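Local coordinates for protein glycosyl hydrolase BlGH5_18 (Bifidobacterium longum subsp. infantis, PDB 7LQX) that is a family GH5_18 glycoside hydrolase that probably takes part in the breakdown of N-glycans by this gut bacterium, at residues P43-V48 / I84-R89. Numbering follows the deposited sequence.
Sequences PDWPSV and IADVRR
Helices 45-57 and 81-96, which follow the first and second strands of the (β/α)8 barrel of this GH5 enzyme, meet on its outer surface where W45, in the first turn of its helix, lies against D86 and R89. The indole is layered between two residues. Over one face runs R89: its CG sits 3.6 Å from the centroid of the six-membered ring, almost exactly on the ring normal, a CH-pi contact. The chain then bends at chi2 (77°), which carries the guanidinium back along the indole as a cation-pi stack, CZ 4.0 Å from the centroid of the five-membered ring and the two planes 29° apart. The opposite face is met near its rim by CB of P43, whose own CG reaches D86 OD2 at 3.7 Å. D86 brings its CB to the indole edge, in the ring plane, and its backbone O to 3.3 Å from W45 CH2. A water, also in that plane, joins the helices: it accepts from W45 NE1 at 2.8 Å and donates to D86 OD1 at 2.8 Å, while D86 OD2 forms a salt bridge with K82. At the start of the tryptophan's helix D44 is the N-cap, its OD1 accepting from S47 N (3.0 Å). F39 packs edge-to-face with W45. A leucine here, lacking ring and N-H, would probably set the R89 guanidinium free to turn and leave the water held less firmly. With no direct hydrogen bond between the segments, cohesion combines cation-pi and CH-pi contacts, van der Waals packing and the water bridge.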
loop_
_atom_site.group_PDB
_atom_site.type_symbol
_atom_site.label_atom_id
_atom_site.label_comp_id
_atom_site.label_asym_id
_atom_site.label_seq_id
_atom_site.Cartn_x
_atom_site.Cartn_y
_atom_site.Cartn_z
ATOM N N PRO A 43 -15.845 0.242 -9.193
ATOM C CA PRO A 43 -16.182 1.074 -10.357
ATOM C C PRO A 43 -17.682 1.298 -10.506
ATOM O O PRO A 43 -18.483 0.367 -10.416
ATOM C CB PRO A 43 -15.606 0.281 -11.537
ATOM C CG PRO A 43 -14.496 -0.540 -10.928
ATOM C CD PRO A 43 -15.014 -0.920 -9.563
ATOM N N ASP A 44 -18.052 2.553 -10.741
ATOM C CA ASP A 44 -19.422 2.964 -11.065
ATOM C C ASP A 44 -19.346 3.459 -12.507
ATOM O O ASP A 44 -18.960 4.604 -12.759
ATOM C CB ASP A 44 -19.874 4.048 -10.092
ATOM C CG ASP A 44 -21.250 4.621 -10.416
ATOM O OD1 ASP A 44 -21.742 4.484 -11.555
ATOM O OD2 ASP A 44 -21.835 5.245 -9.507
ATOM N N TRP A 45 -19.679 2.589 -13.449
ATOM C CA TRP A 45 -19.444 2.915 -14.852
ATOM C C TRP A 45 -20.414 3.970 -15.364
ATOM O O TRP A 45 -19.995 4.841 -16.130
ATOM C CB TRP A 45 -19.412 1.660 -15.730
ATOM C CG TRP A 45 -18.213 0.827 -15.399
ATOM C CD1 TRP A 45 -18.202 -0.426 -14.877
ATOM C CD2 TRP A 45 -16.841 1.222 -15.527
ATOM N NE1 TRP A 45 -16.909 -0.847 -14.683
ATOM C CE2 TRP A 45 -16.055 0.148 -15.073
ATOM C CE3 TRP A 45 -16.207 2.373 -15.992
ATOM C CZ2 TRP A 45 -14.667 0.193 -15.072
ATOM C CZ3 TRP A 45 -14.835 2.417 -15.984
ATOM C CH2 TRP A 45 -14.077 1.335 -15.528
ATOM N N PRO A 46 -21.694 3.953 -14.976
ATOM C CA PRO A 46 -22.559 5.090 -15.344
ATOM C C PRO A 46 -21.988 6.435 -14.920
ATOM O O PRO A 46 -22.126 7.423 -15.652
ATOM C CB PRO A 46 -23.891 4.759 -14.655
ATOM C CG PRO A 46 -23.900 3.270 -14.603
ATOM C CD PRO A 46 -22.461 2.879 -14.317
ATOM N N SER A 47 -21.315 6.496 -13.768
ATOM C CA SER A 47 -20.744 7.766 -13.335
ATOM C C SER A 47 -19.591 8.195 -14.233
ATOM O O SER A 47 -19.382 9.398 -14.420
ATOM C CB SER A 47 -20.312 7.707 -11.866
ATOM O OG SER A 47 -19.087 7.019 -11.682
ATOM N N VAL A 48 -18.838 7.242 -14.796
ATOM C CA VAL A 48 -17.763 7.592 -15.721
ATOM C C VAL A 48 -18.337 8.116 -17.027
ATOM O O VAL A 48 -17.836 9.095 -17.597
ATOM C CB VAL A 48 -16.837 6.390 -15.962
ATOM C CG1 VAL A 48 -15.763 6.759 -16.982
ATOM C CG2 VAL A 48 -16.209 5.944 -14.669
ATOM N N ILE A 84 -6.839 -4.406 -15.322
ATOM C CA ILE A 84 -6.483 -3.994 -16.680
ATOM C C ILE A 84 -7.744 -3.769 -17.501
ATOM O O ILE A 84 -7.875 -2.764 -18.208
ATOM C CB ILE A 84 -5.532 -5.015 -17.338
ATOM C CG1 ILE A 84 -4.147 -4.921 -16.689
ATOM C CG2 ILE A 84 -5.447 -4.786 -18.849
ATOM C CD1 ILE A 84 -3.100 -5.839 -17.284
ATOM N N ALA A 85 -8.703 -4.696 -17.403
ATOM C CA ALA A 85 -9.961 -4.547 -18.125
ATOM C C ALA A 85 -10.684 -3.271 -17.720
ATOM O O ALA A 85 -11.323 -2.623 -18.556
ATOM C CB ALA A 85 -10.854 -5.771 -17.905
ATOM N N ASP A 86 -10.603 -2.893 -16.441
ATOM C CA ASP A 86 -11.244 -1.658 -16.001
ATOM C C ASP A 86 -10.575 -0.431 -16.618
ATOM O O ASP A 86 -11.257 0.537 -16.978
ATOM C CB ASP A 86 -11.219 -1.552 -14.472
ATOM C CG ASP A 86 -12.173 -2.518 -13.789
ATOM O OD1 ASP A 86 -13.088 -3.055 -14.445
ATOM O OD2 ASP A 86 -12.017 -2.711 -12.561
ATOM N N VAL A 87 -9.247 -0.427 -16.716
ATOM C CA VAL A 87 -8.584 0.675 -17.415
ATOM C C VAL A 87 -9.050 0.735 -18.864
ATOM O O VAL A 87 -9.358 1.809 -19.393
ATOM C CB VAL A 87 -7.052 0.559 -17.324
ATOM C CG1 VAL A 87 -6.396 1.754 -18.022
ATOM C CG2 VAL A 87 -6.604 0.472 -15.883
ATOM N N ARG A 88 -9.103 -0.421 -19.531
ATOM C CA ARG A 88 -9.549 -0.450 -20.919
ATOM C C ARG A 88 -10.973 0.075 -21.040
ATOM O O ARG A 88 -11.294 0.807 -21.985
ATOM C CB ARG A 88 -9.431 -1.867 -21.484
ATOM C CG ARG A 88 -9.842 -1.982 -22.943
ATOM C CD ARG A 88 -9.552 -3.347 -23.533
ATOM N NE ARG A 88 -10.098 -3.428 -24.883
ATOM C CZ ARG A 88 -10.009 -4.487 -25.677
ATOM N NH1 ARG A 88 -9.368 -5.576 -25.275
ATOM N NH2 ARG A 88 -10.556 -4.443 -26.885
ATOM N N ARG A 89 -11.837 -0.268 -20.081
ATOM C CA ARG A 89 -13.215 0.204 -20.129
ATOM C C ARG A 89 -13.274 1.721 -20.002
ATOM O O ARG A 89 -14.056 2.380 -20.695
ATOM C CB ARG A 89 -14.041 -0.468 -19.031
ATOM C CG ARG A 89 -15.475 0.034 -18.949
ATOM C CD ARG A 89 -16.366 -0.525 -20.034
ATOM N NE ARG A 89 -17.771 -0.232 -19.755
ATOM C CZ ARG A 89 -18.490 -0.839 -18.814
ATOM N NH1 ARG A 89 -17.941 -1.773 -18.051
ATOM N NH2 ARG A 89 -19.762 -0.510 -18.633
HETATM O O HOH W 1 -15.780 -3.281 -13.802
#